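Local coordinates for nitroreductase family protein (Sphingopyxis sp., PDB 7DP1) that probably reduces nitro groups of dinitroaniline herbicides, as an FMN- and NADPH-dependent nitroreductase with bound flavin mononucleotide, at residues Asp68-Arg73 with Ala183-Glu188; Gln82-Ile87 with Cys177-Gly182; Leu138-Ser143 with Ile196-Leu201. The protein carries 1 engineered substitution. All blocks are in the same frame, centred on the assembly; numbering follows the deposited sequence.

Contact 1 of 3, residues Asp68-Arg73 with Ala183-Glu188; sequences DAVAAR and ATVRAE
Two helices of the nitroreductase fold pack antiparallel here, 68-73 on helix 60-74 and 183-188 on helix 182-189. Their local axes run at 154° and approach to 9.4 Å, and the CA atoms come nearest at Val70 and Thr184. The apolar part is built from short side chains. Ala69 CB points at the partner helix and meets two residues one turn apart: it lies 3.6 Å from Thr184 CG2 and 3.5 Å from Glu188 CG. Glu188 reaches it because CG stands beside its own backbone N and the chain then bends at chi2 (-57°), so its aliphatic part rather than its carboxylate lies closest to the methyl. On the buried flank the two valines cross obliquely, with Val70 CG2 3.9 Å from Val185 CG2; both hold CG2 anti to the carbonyl carbon. Val70 also packs on Trp178 and Tyr181, which continues the apolar flank into the loop ahead of helix 182-189. The polar part turns on Thr184. With chi1 at -67°, CG2 is anti to the backbone N and serves Ala69, while OG1 lies beside that N and is hydrogen-bonded outside the pair, to Gln82 OE1. Arg73, bent at chi2 and chi3, sends NE to the carbonyl of Gly80 and runs its methylenes obliquely past the threonine hydroxyl, bringing Arg73 CG to 3.4 Å from Thr184 OG1.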
loop_
_atom_site.group_PDB
_atom_site.type_symbol
_atom_site.label_atom_id
_atom_site.label_comp_id
_atom_site.label_asym_id
_atom_site.label_seq_id
_atom_site.Cartn_x
_atom_site.Cartn_y
_atom_site.Cartn_z
ATOM N N ASP A 68 25.411 7.103 -10.694
ATOM C CA ASP A 68 26.863 7.125 -10.573
ATOM C C ASP A 68 27.274 7.180 -9.112
ATOM O O ASP A 68 28.220 6.518 -8.686
ATOM C CB ASP A 68 27.442 8.334 -11.308
ATOM C CG ASP A 68 27.313 8.223 -12.817
ATOM O OD1 ASP A 68 27.012 7.117 -13.318
ATOM O OD2 ASP A 68 27.526 9.243 -13.506
ATOM N N ALA A 69 26.547 7.991 -8.351
ATOM C CA ALA A 69 26.803 8.133 -6.933
ATOM C C ALA A 69 26.611 6.806 -6.221
ATOM O O ALA A 69 27.432 6.409 -5.403
ATOM C CB ALA A 69 25.907 9.185 -6.344
ATOM N N VAL A 70 25.521 6.118 -6.540
ATOM C CA VAL A 70 25.253 4.840 -5.910
ATOM C C VAL A 70 26.280 3.791 -6.364
ATOM O O VAL A 70 26.721 2.958 -5.573
ATOM C CB VAL A 70 23.828 4.368 -6.223
ATOM C CG1 VAL A 70 23.628 2.940 -5.752
ATOM C CG2 VAL A 70 22.804 5.289 -5.531
ATOM N N ALA A 71 26.691 3.854 -7.624
ATOM C CA ALA A 71 27.716 2.942 -8.124
ATOM C C ALA A 71 29.029 3.108 -7.347
ATOM O O ALA A 71 29.735 2.133 -7.081
ATOM C CB ALA A 71 27.935 3.155 -9.601
ATOM N N ALA A 72 29.358 4.347 -6.997
ATOM C CA ALA A 72 30.550 4.631 -6.197
ATOM C C ALA A 72 30.486 3.944 -4.834
ATOM O O ALA A 72 31.502 3.479 -4.335
ATOM C CB ALA A 72 30.734 6.130 -6.027
ATOM N N ARG A 73 29.302 3.914 -4.224
ATOM C CA ARG A 73 29.119 3.204 -2.972
ATOM C C ARG A 73 29.240 1.718 -3.236
ATOM O O ARG A 73 29.847 0.982 -2.452
ATOM C CB ARG A 73 27.746 3.514 -2.346
ATOM C CG ARG A 73 27.503 4.980 -2.029
ATOM C CD ARG A 73 28.588 5.530 -1.120
ATOM N NE ARG A 73 28.488 4.990 0.237
ATOM C CZ ARG A 73 29.209 5.426 1.266
ATOM N NH1 ARG A 73 29.039 4.896 2.467
ATOM N NH2 ARG A 73 30.101 6.396 1.096
ATOM N N ALA A 183 21.091 7.493 2.131
ATOM C CA ALA A 183 21.762 8.770 2.375
ATOM C C ALA A 183 22.354 9.349 1.103
ATOM O O ALA A 183 22.244 10.547 0.857
ATOM C CB ALA A 183 22.853 8.611 3.431
ATOM N N THR A 184 22.989 8.499 0.302
ATOM C CA THR A 184 23.544 8.926 -0.980
ATOM C C THR A 184 22.438 9.393 -1.923
ATOM O O THR A 184 22.528 10.459 -2.515
ATOM C CB THR A 184 24.323 7.802 -1.676
ATOM O OG1 THR A 184 25.494 7.494 -0.920
ATOM C CG2 THR A 184 24.729 8.235 -3.082
ATOM N N VAL A 185 21.404 8.577 -2.069
ATOM C CA VAL A 185 20.281 8.933 -2.933
ATOM C C VAL A 185 19.674 10.266 -2.491
ATOM O O VAL A 185 19.513 11.178 -3.308
ATOM C CB VAL A 185 19.209 7.835 -2.936
ATOM C CG1 VAL A 185 17.988 8.236 -3.816
ATOM C CG2 VAL A 185 19.813 6.507 -3.384
ATOM N N ARG A 186 19.375 10.384 -1.199
ATOM C CA ARG A 186 18.818 11.616 -0.650
ATOM C C ARG A 186 19.747 12.779 -0.952
ATOM O O ARG A 186 19.281 13.871 -1.264
ATOM C CB ARG A 186 18.573 11.516 0.863
ATOM C CG ARG A 186 17.333 10.699 1.228
ATOM C CD ARG A 186 16.912 10.897 2.683
ATOM N NE ARG A 186 17.513 9.887 3.542
ATOM C CZ ARG A 186 18.534 10.098 4.351
ATOM N NH1 ARG A 186 19.082 11.309 4.440
ATOM N NH2 ARG A 186 19.007 9.095 5.074
ATOM N N ALA A 187 21.054 12.559 -0.826
ATOM C CA ALA A 187 22.002 13.612 -1.151
ATOM C C ALA A 187 21.892 14.047 -2.618
ATOM O O ALA A 187 21.770 15.239 -2.908
ATOM C CB ALA A 187 23.429 13.164 -0.837
ATOM N N GLU A 188 21.894 13.087 -3.540
ATOM C CA GLU A 188 21.908 13.418 -4.968
ATOM C C GLU A 188 20.614 14.070 -5.439
ATOM O O GLU A 188 20.594 14.795 -6.438
ATOM C CB GLU A 188 22.204 12.174 -5.798
ATOM C CG GLU A 188 23.639 11.720 -5.658
ATOM C CD GLU A 188 24.633 12.813 -6.042
ATOM O OE1 GLU A 188 24.341 13.573 -6.990
ATOM O OE2 GLU A 188 25.702 12.912 -5.394
#

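Contact 2 of 3, residues Gln82-Ile87 with Cys177-Gly182; sequences QPEYDI and CWAMYG. With FMN (flavin mononucleotide), chain C.
Met180, bent at chi2 (-76°) and chi3 (90°), folds its methyl back toward 82-87, and Glu84, bent at chi2 (-71°), lays its chain over Gly182. These side chains pack where an irregular loop meets a 3-10 turn whose next residue, Tyr181, is the N-cap of helix 182-189. The backbones meet in a single bridge between Gln82 and Tyr181. Gln82 N gives a 2.7 Å bond to Met180 O, and Glu84 N one of 2.9 Å to Ala179 O, both in the carbonyl plane; Gly182 N returns a weak bond to Gln82 O. Met180 CE presses tightly on Ile87 CD1 at 3.5 Å and also touches Pro83 CB. Tyr85 comes against Ala179 CB with CE2 and the hydroxyl, Tyr85 OH lying 3.5 Å from Ala179 CB and bonded to Phe198 O. Glu84 CG sits 3.4 Å from Gly182 CA, a spot that a CB on Gly182 would invade, while its carboxylate pairs with Arg186 and accepts from Leu197 N. An alanine here would remove that carboxylate and would probably loosen the loop from the helix and strand it joins. Earlier in the turn than Ala179, Cys177 N donates to FMN O4 at 3.1 Å.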
loop_
_atom_site.group_PDB
_atom_site.type_symbol
_atom_site.label_atom_id
_atom_site.label_comp_id
_atom_site.label_asym_id
_atom_site.label_seq_id
_atom_site.Cartn_x
_atom_site.Cartn_y
_atom_site.Cartn_z
ATOM N N GLN A 82 24.383 1.896 3.146
ATOM C CA GLN A 82 23.767 2.927 3.986
ATOM C C GLN A 82 22.277 2.631 4.109
ATOM O O GLN A 82 21.437 3.329 3.531
ATOM C CB GLN A 82 23.975 4.332 3.401
ATOM C CG GLN A 82 25.423 4.663 3.028
ATOM C CD GLN A 82 25.519 5.923 2.181
ATOM O OE1 GLN A 82 24.732 6.113 1.242
ATOM N NE2 GLN A 82 26.492 6.786 2.495
ATOM N N PRO A 83 21.938 1.561 4.836
ATOM C CA PRO A 83 20.535 1.124 4.888
ATOM C C PRO A 83 19.649 2.188 5.525
ATOM O O PRO A 83 20.032 2.689 6.570
ATOM C CB PRO A 83 20.599 -0.143 5.749
ATOM C CG PRO A 83 22.019 -0.561 5.706
ATOM C CD PRO A 83 22.817 0.695 5.636
ATOM N N GLU A 84 18.514 2.538 4.911
ATOM C CA GLU A 84 17.566 3.491 5.493
ATOM C C GLU A 84 16.786 2.837 6.636
ATOM O O GLU A 84 16.344 3.508 7.575
ATOM C CB GLU A 84 16.555 3.999 4.448
ATOM C CG GLU A 84 17.012 5.056 3.490
ATOM C CD GLU A 84 17.203 6.425 4.136
ATOM O OE1 GLU A 84 18.275 6.642 4.731
ATOM O OE2 GLU A 84 16.294 7.285 4.040
ATOM N N TYR A 85 16.615 1.524 6.525
ATOM C CA TYR A 85 15.831 0.729 7.468
ATOM C C TYR A 85 16.098 -0.746 7.172
ATOM O O TYR A 85 16.940 -1.064 6.341
ATOM C CB TYR A 85 14.345 1.039 7.335
ATOM C CG TYR A 85 13.857 0.908 5.906
ATOM C CD1 TYR A 85 13.456 -0.326 5.395
ATOM C CD2 TYR A 85 13.813 2.015 5.060
ATOM C CE1 TYR A 85 13.018 -0.449 4.079
ATOM C CE2 TYR A 85 13.370 1.899 3.745
ATOM C CZ TYR A 85 12.978 0.663 3.263
ATOM O OH TYR A 85 12.548 0.534 1.960
ATOM N N ASP A 86 15.354 -1.637 7.810
ATOM C CA ASP A 86 15.448 -3.069 7.521
ATOM C C ASP A 86 14.556 -3.451 6.346
ATOM O O ASP A 86 13.316 -3.447 6.471
ATOM C CB ASP A 86 15.037 -3.878 8.745
ATOM C CG ASP A 86 16.114 -3.928 9.786
ATOM O OD1 ASP A 86 17.234 -3.468 9.500
ATOM O OD2 ASP A 86 15.840 -4.408 10.901
ATOM N N ILE A 87 15.169 -3.781 5.209
ATOM C CA ILE A 87 14.389 -4.098 4.012
ATOM C C ILE A 87 13.671 -5.431 4.203
ATOM O O ILE A 87 12.438 -5.506 4.167
ATOM C CB ILE A 87 15.276 -4.152 2.755
ATOM C CG1 ILE A 87 15.980 -2.806 2.554
ATOM C CG2 ILE A 87 14.449 -4.519 1.531
ATOM C CD1 ILE A 87 16.731 -2.684 1.229
ATOM N N CYS A 177 15.805 -1.695 -3.372
ATOM C CA CYS A 177 17.266 -1.772 -3.396
ATOM C C CYS A 177 17.927 -0.404 -3.156
ATOM O O CYS A 177 19.021 -0.323 -2.598
ATOM C CB CYS A 177 17.737 -2.354 -4.733
ATOM S SG CYS A 177 17.203 -1.388 -6.168
ATOM N N TRP A 178 17.241 0.664 -3.555
ATOM C CA TRP A 178 17.752 2.027 -3.386
ATOM C C TRP A 178 17.859 2.425 -1.912
ATOM O O TRP A 178 18.693 3.260 -1.536
ATOM C CB TRP A 178 16.859 3.022 -4.151
ATOM C CG TRP A 178 16.878 2.744 -5.645
ATOM C CD1 TRP A 178 15.913 2.105 -6.373
ATOM C CD2 TRP A 178 17.944 3.038 -6.563
ATOM N NE1 TRP A 178 16.307 1.996 -7.684
ATOM C CE2 TRP A 178 17.548 2.567 -7.828
ATOM C CE3 TRP A 178 19.187 3.675 -6.436
ATOM C CZ2 TRP A 178 18.345 2.712 -8.966
ATOM C CZ3 TRP A 178 19.989 3.813 -7.569
ATOM C CH2 TRP A 178 19.564 3.336 -8.815
ATOM N N ALA A 179 17.018 1.830 -1.070
ATOM C CA ALA A 179 17.074 2.133 0.352
ATOM C C ALA A 179 18.364 1.608 0.990
ATOM O O ALA A 179 18.710 2.014 2.096
ATOM C CB ALA A 179 15.828 1.557 1.078
ATOM N N MET A 180 19.076 0.721 0.295
ATOM C CA MET A 180 20.425 0.291 0.713
ATOM C C MET A 180 21.451 1.416 0.733
ATOM O O MET A 180 22.493 1.291 1.369
ATOM C CB MET A 180 20.942 -0.834 -0.184
ATOM C CG MET A 180 20.270 -2.177 0.069
ATOM S SD MET A 180 20.914 -2.940 1.576
ATOM C CE MET A 180 19.807 -2.288 2.827
ATOM N N TYR A 181 21.176 2.491 0.002
ATOM C CA TYR A 181 22.093 3.635 -0.056
ATOM C C TYR A 181 21.296 4.919 0.098
ATOM O O TYR A 181 21.554 5.887 -0.619
ATOM C CB TYR A 181 22.876 3.681 -1.376
ATOM C CG TYR A 181 23.604 2.410 -1.683
ATOM C CD1 TYR A 181 24.827 2.127 -1.079
ATOM C CD2 TYR A 181 23.060 1.473 -2.553
ATOM C CE1 TYR A 181 25.491 0.958 -1.338
ATOM C CE2 TYR A 181 23.726 0.292 -2.822
ATOM C CZ TYR A 181 24.940 0.040 -2.209
ATOM O OH TYR A 181 25.614 -1.131 -2.467
ATOM N N GLY A 182 20.338 4.911 1.023
ATOM C CA GLY A 182 19.409 6.013 1.202
ATOM C C GLY A 182 20.072 7.382 1.282
ATOM O O GLY A 182 19.676 8.311 0.572
HETATM N N1 FMN C . 12.135 -6.331 -7.274
HETATM C C2 FMN C . 13.484 -6.274 -7.559
HETATM O O2 FMN C . 13.960 -6.972 -8.446
HETATM N N3 FMN C . 14.318 -5.438 -6.854
HETATM C C4 FMN C . 13.822 -4.638 -5.851
HETATM O O4 FMN C . 14.594 -3.877 -5.239
HETATM C C4A FMN C . 12.461 -4.707 -5.556
HETATM N N5 FMN C . 11.927 -3.929 -4.552
HETATM C C5A FMN C . 10.578 -3.970 -4.262
HETATM C C6 FMN C . 10.082 -3.154 -3.249
HETATM C C7 FMN C . 8.736 -3.181 -2.937
HETATM C C7M FMN C . 8.175 -2.305 -1.859
HETATM C C8 FMN C . 7.881 -4.019 -3.637
HETATM C C8M FMN C . 6.426 -3.988 -3.269
HETATM C C9 FMN C . 8.371 -4.842 -4.654
HETATM C C9A FMN C . 9.731 -4.823 -4.971
HETATM N N10 FMN C . 10.268 -5.620 -5.970
HETATM C C10 FMN C . 11.622 -5.562 -6.261
HETATM C "C1'" FMN C . 9.406 -6.532 -6.784
HETATM C "C2'" FMN C . 8.986 -7.822 -6.085
HETATM O "O2'" FMN C . 10.040 -8.750 -6.143
HETATM C "C3'" FMN C . 7.777 -8.383 -6.827
HETATM O "O3'" FMN C . 6.693 -7.524 -6.542
HETATM C "C4'" FMN C . 7.380 -9.793 -6.398
HETATM O "O4'" FMN C . 8.353 -10.773 -6.712
HETATM C "C5'" FMN C . 6.118 -10.157 -7.142
HETATM O "O5'" FMN C . 6.409 -10.121 -8.518
HETATM P P FMN C . 5.435 -9.240 -9.445
HETATM O O1P FMN C . 6.047 -9.127 -10.813
HETATM O O2P FMN C . 4.074 -9.912 -9.510
HETATM O O3P FMN C . 5.275 -7.869 -8.812
#

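Contact 3 of 3, residues Leu138-Ser143 with Ile196-Leu201; sequences LFLHCS and ILFSGL
This is a buried pairing of neighbouring antiparallel strands in the middle of the sheet, strand 136-143 against strand 195-204, with local directions at 162°. At one end Leu138 and Leu201 form a hydrogen-bonded pair: Leu201 N donates to Leu138 O at 2.6 Å, and the return bond to Leu201 O is nearly straight, though its donor stands above the carbonyl plane. Leu140 N then meets Ser199 O at 2.9 Å, almost along the C=O axis. At the other end Ile196 N bonds Cys142 O at 2.9 Å, answered by Cys142 N to Ile196 O. Between them lies a classic beta bulge: Phe198 and Ser199 both face Leu140, and Leu140 O accepts a 3.0 Å bond from Phe198 N and a weak one from Ser199 N. Phe198 makes the bulge with a helix-like psi of -60°, and its ring turns aside to lie next to the bound FMN. Leu140 CD2 touches the edge of that ring, 3.7 Å from Phe198 CD2, the two side chains lying side by side, while Ser199 CB covers one face over the centre. On the face carrying Phe139 and His141, Leu197 CD1 lies 3.9 Å from Phe139 CB, and that face packs against helix 182-189 through Val185. His141 CB abuts Ile196 O at 3.2 Å; ND1 is hydrogen-bonded to Gln195 OE1, NE2 to Thr56 OG1.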
loop_
_atom_site.group_PDB
_atom_site.type_symbol
_atom_site.label_atom_id
_atom_site.label_comp_id
_atom_site.label_asym_id
_atom_site.label_seq_id
_atom_site.Cartn_x
_atom_site.Cartn_y
_atom_site.Cartn_z
ATOM N N LEU A 138 11.256 7.015 -10.078
ATOM C CA LEU A 138 10.538 7.713 -9.008
ATOM C C LEU A 138 11.046 7.252 -7.670
ATOM O O LEU A 138 11.021 6.051 -7.364
ATOM C CB LEU A 138 9.031 7.456 -9.102
ATOM C CG LEU A 138 8.124 8.003 -7.999
ATOM C CD1 LEU A 138 6.801 8.423 -8.588
ATOM C CD2 LEU A 138 7.879 6.956 -6.919
ATOM N N PHE A 139 11.425 8.206 -6.840
ATOM C CA PHE A 139 11.835 7.894 -5.485
ATOM C C PHE A 139 10.752 8.352 -4.535
ATOM O O PHE A 139 10.432 9.553 -4.448
ATOM C CB PHE A 139 13.165 8.550 -5.146
ATOM C CG PHE A 139 14.334 7.928 -5.847
ATOM C CD1 PHE A 139 14.815 6.698 -5.441
ATOM C CD2 PHE A 139 14.954 8.575 -6.910
ATOM C CE1 PHE A 139 15.899 6.106 -6.088
ATOM C CE2 PHE A 139 16.028 8.001 -7.562
ATOM C CZ PHE A 139 16.519 6.759 -7.144
ATOM N N LEU A 140 10.181 7.377 -3.841
ATOM C CA LEU A 140 9.067 7.612 -2.929
ATOM C C LEU A 140 9.602 7.795 -1.538
ATOM O O LEU A 140 10.308 6.929 -1.023
ATOM C CB LEU A 140 8.057 6.443 -2.998
ATOM C CG LEU A 140 6.940 6.330 -1.951
ATOM C CD1 LEU A 140 6.174 7.626 -1.810
ATOM C CD2 LEU A 140 5.976 5.164 -2.324
ATOM N N HIS A 141 9.309 8.942 -0.938
ATOM C CA HIS A 141 9.810 9.205 0.397
ATOM C C HIS A 141 8.786 9.946 1.239
ATOM O O HIS A 141 7.732 10.348 0.731
ATOM C CB HIS A 141 11.098 9.997 0.327
ATOM C CG HIS A 141 10.977 11.262 -0.469
ATOM N ND1 HIS A 141 10.726 12.470 0.113
ATOM C CD2 HIS A 141 11.095 11.479 -1.802
ATOM C CE1 HIS A 141 10.684 13.413 -0.835
ATOM N NE2 HIS A 141 10.904 12.835 -1.992
ATOM N N CYS A 142 9.094 10.111 2.523
ATOM C CA CYS A 142 8.186 10.791 3.440
ATOM C C CYS A 142 8.952 11.339 4.634
ATOM O O CYS A 142 10.136 11.038 4.834
ATOM C CB CYS A 142 7.076 9.843 3.923
ATOM S SG CYS A 142 7.698 8.401 4.891
ATOM N N SER A 143 8.272 12.147 5.430
ATOM C CA SER A 143 8.873 12.663 6.648
ATOM C C SER A 143 9.182 11.526 7.609
ATOM O O SER A 143 8.433 10.555 7.670
ATOM C CB SER A 143 7.951 13.668 7.331
ATOM O OG SER A 143 8.450 13.966 8.621
ATOM N N ILE A 196 12.959 10.261 4.818
ATOM C CA ILE A 196 13.471 8.898 4.725
ATOM C C ILE A 196 13.026 8.295 3.403
ATOM O O ILE A 196 11.870 8.444 2.991
ATOM C CB ILE A 196 13.007 8.017 5.933
ATOM C CG1 ILE A 196 13.476 6.570 5.763
ATOM C CG2 ILE A 196 11.485 8.062 6.123
ATOM C CD1 ILE A 196 13.371 5.721 7.039
ATOM N N LEU A 197 13.949 7.632 2.719
ATOM C CA LEU A 197 13.626 7.040 1.433
ATOM C C LEU A 197 13.009 5.692 1.674
ATOM O O LEU A 197 13.627 4.858 2.331
ATOM C CB LEU A 197 14.872 6.893 0.557
ATOM C CG LEU A 197 14.682 6.137 -0.766
ATOM C CD1 LEU A 197 13.783 6.917 -1.714
ATOM C CD2 LEU A 197 16.026 5.834 -1.434
ATOM N N PHE A 198 11.805 5.475 1.154
ATOM C CA PHE A 198 11.181 4.151 1.231
ATOM C C PHE A 198 11.642 3.288 0.053
ATOM O O PHE A 198 12.265 2.242 0.234
ATOM C CB PHE A 198 9.642 4.273 1.283
ATOM C CG PHE A 198 8.883 3.001 0.907
ATOM C CD1 PHE A 198 9.323 1.752 1.284
ATOM C CD2 PHE A 198 7.702 3.087 0.190
ATOM C CE1 PHE A 198 8.612 0.612 0.940
ATOM C CE2 PHE A 198 6.984 1.954 -0.146
ATOM C CZ PHE A 198 7.452 0.714 0.219
ATOM N N SER A 199 11.363 3.726 -1.158
ATOM C CA SER A 199 11.571 2.834 -2.284
ATOM C C SER A 199 11.736 3.605 -3.573
ATOM O O SER A 199 11.299 4.754 -3.680
ATOM C CB SER A 199 10.394 1.864 -2.397
ATOM O OG SER A 199 10.529 1.015 -3.524
ATOM N N GLY A 200 12.361 2.981 -4.561
ATOM C CA GLY A 200 12.324 3.550 -5.898
ATOM C C GLY A 200 11.210 2.870 -6.670
ATOM O O GLY A 200 10.686 1.839 -6.224
ATOM N N LEU A 201 10.809 3.468 -7.791
ATOM C CA LEU A 201 9.910 2.815 -8.749
ATOM C C LEU A 201 10.472 3.072 -10.150
ATOM O O LEU A 201 10.438 4.199 -10.650
ATOM C CB LEU A 201 8.468 3.330 -8.618
ATOM C CG LEU A 201 7.388 2.759 -9.564
ATOM C CD1 LEU A 201 6.956 1.317 -9.173
ATOM C CD2 LEU A 201 6.154 3.694 -9.694
#

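In the fold
Contact 2 touches both others, its centre about 11 Å from that of contact 1 and 10 Å from that of contact 3; those two lie about 14 Å apart. Glu84 spans all three: its OE1 lies 2.6 Å from Arg186 NH2 in a salt bridge to helix 182-189, and its OE2 2.7 Å from Leu197 N on the sheet. Contact 1 also reaches the sheet, where Val185 CG1 is 3.8 Å from Phe139 CE1. The flavin is touched at two places along one edge, by Cys177 at O4 and by Phe198 near C7M. A probable, short hydrogen bond, Tyr85 OH to Phe198 O at 2.4 Å, links them. The Val70 side chain stays about 11 Å from FMN.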